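Local coordinates for lipoprotein (Streptococcus pneumoniae serotype 4, PDB 6JF1), which binds L-methionine as the substrate-binding lipoprotein of an ABC importer and probably delivers it to the membrane-embedded transporter, at residues K70-G75 and K97-I102; L148-S153 and A198-N203. All blocks are in the same frame, centred on the assembly; numbering follows the deposited sequence.

Contact 1 (K70-G75 and K97-I102); sequences KATADG and KDLVAI. With GOL (glycerol), chain X.
Ala73 and Leu99 make the apolar part of this contact. The CD2 methyl of Leu99 lies 4.2 Å from Ala73 CA and about as far from its CB, and it also reaches CG2 of Thr72 at 4.4 Å, so one leucine branch covers two successive residues at the end of helix 68-73. The CA-CB bond of Leu99 points toward the helix, and CG, anti to the carbonyl carbon (chi1 -51°), carries CD2 to Ala73, while Trp91 and Val234 also touch the leucine. The aliphatic part of Lys97 adds a looser edge, its CD 4.3 Å from Ala73 CB.

Polar links between the segments are indirect. A water donates to Asp74 OD1 and weakly accepts from Lys97 NZ at 3.5 Å. A glycerol, probably from the crystallisation liquor, lies between Ala73 and Lys97-Asp98, its C3 3.7 Å from Ala73 CB: Asp98 N gives its O2 a nearly straight bond (169°), Asp98 OD1 takes bonds from both O1 and O2, and O3 reaches Ala73 O only weakly. Thr72 OG1 bonds Pro68 O one turn back and Asn80 ND2 of strand 79-84.

Gly75, with positive phi (81°), ends the helix in a Schellman motif, and its N bonds back to Thr72 O. The packing of a helix C terminus against the turn between helix 85-95 and strand 100-107 belongs to one alpha/beta lobe of the substrate-binding-protein fold.

Contact 2 (L148-S153 and A198-N203); sequences LYLLQS and AAVVNN. With MET (methionine), chain B.
Val200 packs against Leu150 and Leu151, joining helix 141-153 to strand 198-201 in the helix-on-sheet layering of an alpha/beta lobe of the substrate-binding-protein fold. The CA atoms of Leu150 and Val200, the nearest pair, are 8.5 Å apart, and branched side chains fill the distance between the two backbones.

From CB, which points toward the helix, Val200 divides into two methyls. CG1, anti to the backbone N (chi1 179°), comes to 4.1 Å from Leu150 CD2. CG2, anti to the carbonyl carbon, does more: it approaches the same Leu150 methyl at 3.9 Å and meets Leu151 CD2 at 4.2 Å. Leu150 CD2 therefore touches both valine tips, the two side chains lying alongside and running in opposing senses, whereas Leu151 meets the valine at a slant and through a single methyl. All three residues are buried. Leu112 of strand 111-117 touches each of them, and Ile135 and Val137 of strand 134-138 add contacts to Leu151 and Val200 respectively.

Strand 198-201 runs between those two neighbours, bonded through its backbone to Ala136 in strand 134-138 and to Arg111 and Tyr113 in strand 111-117. This pairing fixes the strand whose end leads into the methionine pocket. There Asn202 ND2 donates to the ligand carboxylate O, with an N-H...O angle of 164°, and also bonds Asn143 OD1. Asn203 uses both ends of its amide: ND2 is held by Tyr106 OH and Asp272 OD1, which should help fix the amide's rotation, and OD1 accepts from the ligand amino N at 2.8 Å.

In the fold
From the N terminus, the chain first closes contact 1, where residues 97-102 return to the end of helix 68-73 after strand 79-84 and helix 85-95. Contact 2 opens later, on helix 141-153, and closes at strand 198-201 after 44 intervening residues that hold strands but no helix. The two closures are in series, neither nesting nor crossing. Contact 1 ties a helix end to the approach of strand 100-107 in the seven-stranded mixed sheet; contact 2 ties a helix to the other large mixed sheet. Their centres are about 28 Å apart on opposite sides of the chain's centre, and the nearest atoms are about 16 Å apart. Bound methionine lies about 12 Å from the Leu99 side chain.

Contact 1 (K70-G75 and K97-I102)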
loop_
_atom_site.group_PDB
_atom_site.type_symbol
_atom_site.label_atom_id
_atom_site.label_comp_id
_atom_site.label_asym_id
_atom_site.label_seq_id
_atom_site.Cartn_x
_atom_site.Cartn_y
_atom_site.Cartn_z
ATOM N N LYS A 70 5.998 6.138 12.301
ATOM C CA LYS A 70 6.195 7.052 13.456
ATOM C C LYS A 70 5.601 6.435 14.730
ATOM O O LYS A 70 6.231 6.476 15.778
ATOM C CB LYS A 70 5.586 8.433 13.201
ATOM C CG LYS A 70 5.779 9.438 14.334
ATOM C CD LYS A 70 5.757 10.889 13.892
ATOM C CE LYS A 70 4.372 11.322 13.452
ATOM N N ALA A 71 4.375 5.910 14.661
ATOM C CA ALA A 71 3.746 5.234 15.833
ATOM C C ALA A 71 4.638 4.107 16.362
ATOM O O ALA A 71 4.753 3.897 17.592
ATOM C CB ALA A 71 2.386 4.703 15.472
ATOM N N THR A 72 5.291 3.400 15.444
ATOM C CA THR A 72 6.124 2.266 15.815
ATOM C C THR A 72 7.442 2.750 16.456
ATOM O O THR A 72 7.897 2.199 17.484
ATOM C CB THR A 72 6.324 1.346 14.600
ATOM O OG1 THR A 72 5.047 1.134 13.979
ATOM C CG2 THR A 72 6.975 0.031 14.951
ATOM N N ALA A 73 8.120 3.692 15.808
ATOM C CA ALA A 73 9.419 4.184 16.323
ATOM C C ALA A 73 9.190 4.813 17.704
ATOM O O ALA A 73 10.009 4.668 18.605
ATOM C CB ALA A 73 10.010 5.169 15.331
ATOM N N ASP A 74 8.029 5.463 17.886
ATOM C CA ASP A 74 7.672 6.136 19.155
ATOM C C ASP A 74 7.197 5.140 20.212
ATOM O O ASP A 74 6.999 5.524 21.348
ATOM C CB ASP A 74 6.627 7.241 18.967
ATOM C CG ASP A 74 7.137 8.429 18.172
ATOM O OD1 ASP A 74 8.377 8.510 17.972
ATOM O OD2 ASP A 74 6.294 9.262 17.741
ATOM N N GLY A 75 6.991 3.878 19.884
ATOM C CA GLY A 75 6.527 2.945 20.924
ATOM C C GLY A 75 5.022 2.997 21.188
ATOM O O GLY A 75 4.576 2.366 22.126
ATOM N N LYS A 97 15.975 6.375 11.016
ATOM C CA LYS A 97 15.548 5.291 11.931
ATOM C C LYS A 97 15.934 3.936 11.326
ATOM O O LYS A 97 16.434 3.879 10.215
ATOM C CB LYS A 97 14.045 5.362 12.229
ATOM C CG LYS A 97 13.558 6.669 12.841
ATOM C CD LYS A 97 13.805 6.797 14.321
ATOM C CE LYS A 97 13.451 8.185 14.815
ATOM N NZ LYS A 97 13.902 8.400 16.209
ATOM N N ASP A 98 15.727 2.862 12.071
ATOM C CA ASP A 98 16.099 1.548 11.589
ATOM C C ASP A 98 15.043 0.512 12.027
ATOM O O ASP A 98 15.401 -0.484 12.670
ATOM C CB ASP A 98 17.532 1.210 12.028
ATOM C CG ASP A 98 17.715 1.089 13.536
ATOM O OD1 ASP A 98 16.801 1.525 14.302
ATOM O OD2 ASP A 98 18.772 0.547 13.951
ATOM N N LEU A 99 13.759 0.748 11.730
ATOM C CA LEU A 99 12.729 -0.309 11.848
ATOM C C LEU A 99 13.082 -1.430 10.868
ATOM O O LEU A 99 13.711 -1.199 9.857
ATOM C CB LEU A 99 11.355 0.253 11.452
ATOM C CG LEU A 99 10.956 1.554 12.150
ATOM C CD1 LEU A 99 9.611 2.072 11.616
ATOM C CD2 LEU A 99 10.923 1.364 13.669
ATOM N N VAL A 100 12.615 -2.622 11.162
ATOM C CA VAL A 100 13.042 -3.812 10.408
ATOM C C VAL A 100 11.782 -4.574 9.990
ATOM O O VAL A 100 10.783 -4.513 10.698
ATOM C CB VAL A 100 13.983 -4.712 11.241
ATOM C CG1 VAL A 100 15.279 -3.971 11.606
ATOM C CG2 VAL A 100 13.330 -5.246 12.518
ATOM N N ALA A 101 11.876 -5.281 8.860
ATOM C CA ALA A 101 10.871 -6.196 8.377
ATOM C C ALA A 101 11.105 -7.544 9.072
ATOM O O ALA A 101 12.279 -7.939 9.192
ATOM C CB ALA A 101 11.030 -6.352 6.877
ATOM N N ILE A 102 10.037 -8.199 9.596
ATOM C CA ILE A 102 10.197 -9.481 10.303
ATOM C C ILE A 102 9.341 -10.552 9.615
ATOM O O ILE A 102 9.326 -11.687 10.072
ATOM C CB ILE A 102 9.829 -9.323 11.796
ATOM C CG1 ILE A 102 8.385 -8.836 11.947
ATOM C CG2 ILE A 102 10.814 -8.368 12.459
ATOM C CD1 ILE A 102 7.848 -8.845 13.366
HETATM C C1 GOL X . 14.224 1.326 16.509
HETATM O O1 GOL X . 14.428 0.521 15.359
HETATM C C2 GOL X . 14.365 2.832 16.250
HETATM O O2 GOL X . 14.819 3.197 14.922
HETATM C C3 GOL X . 13.030 3.461 16.628
HETATM O O3 GOL X . 13.234 4.730 17.267
HETATM O O HOH W 1 10.542 9.002 16.807
#

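Contact 2 (L148-S153 and A198-N203)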
loop_
_atom_site.group_PDB
_atom_site.type_symbol
_atom_site.label_atom_id
_atom_site.label_comp_id
_atom_site.label_asym_id
_atom_site.label_seq_id
_atom_site.Cartn_x
_atom_site.Cartn_y
_atom_site.Cartn_z
ATOM N N LEU A 148 5.206 6.606 -11.769
ATOM C CA LEU A 148 5.841 7.179 -12.960
ATOM C C LEU A 148 6.443 6.083 -13.850
ATOM O O LEU A 148 6.286 6.124 -15.091
ATOM C CB LEU A 148 6.902 8.196 -12.525
ATOM C CG LEU A 148 6.304 9.469 -11.936
ATOM C CD1 LEU A 148 7.383 10.357 -11.354
ATOM C CD2 LEU A 148 5.492 10.207 -12.987
ATOM N N TYR A 149 7.128 5.109 -13.246
ATOM C CA TYR A 149 7.590 4.007 -14.081
ATOM C C TYR A 149 6.406 3.267 -14.728
ATOM O O TYR A 149 6.528 2.766 -15.848
ATOM C CB TYR A 149 8.480 3.059 -13.283
ATOM C CG TYR A 149 9.882 3.562 -13.081
ATOM C CD1 TYR A 149 10.793 3.570 -14.137
ATOM C CD2 TYR A 149 10.324 3.983 -11.833
ATOM C CE1 TYR A 149 12.105 3.998 -13.964
ATOM C CE2 TYR A 149 11.625 4.426 -11.646
ATOM C CZ TYR A 149 12.514 4.432 -12.713
ATOM O OH TYR A 149 13.802 4.828 -12.519
ATOM N N LEU A 150 5.289 3.176 -14.012
ATOM C CA LEU A 150 4.055 2.572 -14.523
ATOM C C LEU A 150 3.543 3.353 -15.738
ATOM O O LEU A 150 3.132 2.755 -16.752
ATOM C CB LEU A 150 2.962 2.568 -13.445
ATOM C CG LEU A 150 1.698 1.805 -13.857
ATOM C CD1 LEU A 150 1.893 0.323 -13.626
ATOM C CD2 LEU A 150 0.462 2.278 -13.124
ATOM N N LEU A 151 3.529 4.679 -15.619
ATOM C CA LEU A 151 3.035 5.496 -16.708
ATOM C C LEU A 151 3.989 5.318 -17.905
ATOM O O LEU A 151 3.540 5.284 -19.043
ATOM C CB LEU A 151 2.956 6.965 -16.269
ATOM C CG LEU A 151 1.870 7.340 -15.256
ATOM C CD1 LEU A 151 1.748 8.871 -15.189
ATOM C CD2 LEU A 151 0.524 6.709 -15.636
ATOM N N GLN A 152 5.277 5.133 -17.640
ATOM C CA GLN A 152 6.215 4.930 -18.719
ATOM C C GLN A 152 5.967 3.567 -19.376
ATOM O O GLN A 152 5.835 3.486 -20.577
ATOM C CB GLN A 152 7.656 5.075 -18.241
ATOM C CG GLN A 152 8.656 4.623 -19.298
ATOM C CD GLN A 152 10.078 4.917 -18.906
ATOM O OE1 GLN A 152 10.685 5.886 -19.386
ATOM N NE2 GLN A 152 10.609 4.104 -18.003
ATOM N N SER A 153 5.914 2.489 -18.600
ATOM C CA SER A 153 5.646 1.178 -19.183
ATOM C C SER A 153 4.282 1.169 -19.921
ATOM O O SER A 153 4.125 0.423 -20.882
ATOM C CB SER A 153 5.784 0.090 -18.130
ATOM O OG SER A 153 4.614 0.041 -17.341
ATOM N N ALA A 198 -7.283 9.963 -15.303
ATOM C CA ALA A 198 -6.811 8.678 -14.785
ATOM C C ALA A 198 -6.052 8.950 -13.478
ATOM O O ALA A 198 -5.673 10.097 -13.232
ATOM C CB ALA A 198 -5.938 7.958 -15.805
ATOM N N ALA A 199 -5.851 7.905 -12.668
ATOM C CA ALA A 199 -5.080 7.988 -11.368
ATOM C C ALA A 199 -4.361 6.663 -11.117
ATOM O O ALA A 199 -4.908 5.577 -11.404
ATOM C CB ALA A 199 -5.993 8.317 -10.180
ATOM N N VAL A 200 -3.159 6.753 -10.572
ATOM C CA VAL A 200 -2.498 5.557 -10.036
ATOM C C VAL A 200 -2.901 5.420 -8.565
ATOM O O VAL A 200 -2.799 6.400 -7.768
ATOM C CB VAL A 200 -0.976 5.586 -10.257
ATOM C CG1 VAL A 200 -0.280 4.349 -9.672
ATOM C CG2 VAL A 200 -0.668 5.732 -11.752
ATOM N N VAL A 201 -3.407 4.216 -8.240
ATOM C CA VAL A 201 -4.010 3.994 -6.932
ATOM C C VAL A 201 -3.461 2.718 -6.274
ATOM O O VAL A 201 -3.619 1.612 -6.809
ATOM C CB VAL A 201 -5.536 3.909 -7.037
ATOM C CG1 VAL A 201 -6.115 3.757 -5.638
ATOM C CG2 VAL A 201 -6.117 5.125 -7.771
ATOM N N ASN A 202 -2.860 2.885 -5.099
ATOM C CA ASN A 202 -2.441 1.784 -4.225
ATOM C C ASN A 202 -3.651 0.952 -3.765
ATOM O O ASN A 202 -4.734 1.508 -3.475
ATOM C CB ASN A 202 -1.746 2.306 -2.972
ATOM C CG ASN A 202 -0.424 3.000 -3.256
ATOM O OD1 ASN A 202 -0.382 4.219 -3.389
ATOM N ND2 ASN A 202 0.666 2.245 -3.292
ATOM N N ASN A 203 -3.438 -0.358 -3.636
ATOM C CA ASN A 203 -4.490 -1.352 -3.252
ATOM C C ASN A 203 -5.195 -0.926 -1.963
ATOM O O ASN A 203 -6.395 -1.233 -1.766
ATOM C CB ASN A 203 -3.902 -2.757 -3.037
ATOM C CG ASN A 203 -3.045 -2.861 -1.782
ATOM O OD1 ASN A 203 -2.165 -2.033 -1.548
ATOM N ND2 ASN A 203 -3.303 -3.864 -0.957
HETATM N N MET B . -0.145 -1.846 0.333
HETATM C CA MET B . 0.574 -0.755 -0.429
HETATM C C MET B . 1.053 -1.345 -1.757
HETATM O O MET B . 0.968 -0.670 -2.802
HETATM C CB MET B . 1.793 -0.246 0.356
HETATM C CG MET B . 2.325 1.103 -0.174
HETATM S SD MET B . 3.761 1.656 0.790
HETATM C CE MET B . 2.960 2.401 2.220
HETATM O OXT MET B . 1.470 -2.539 -1.780
#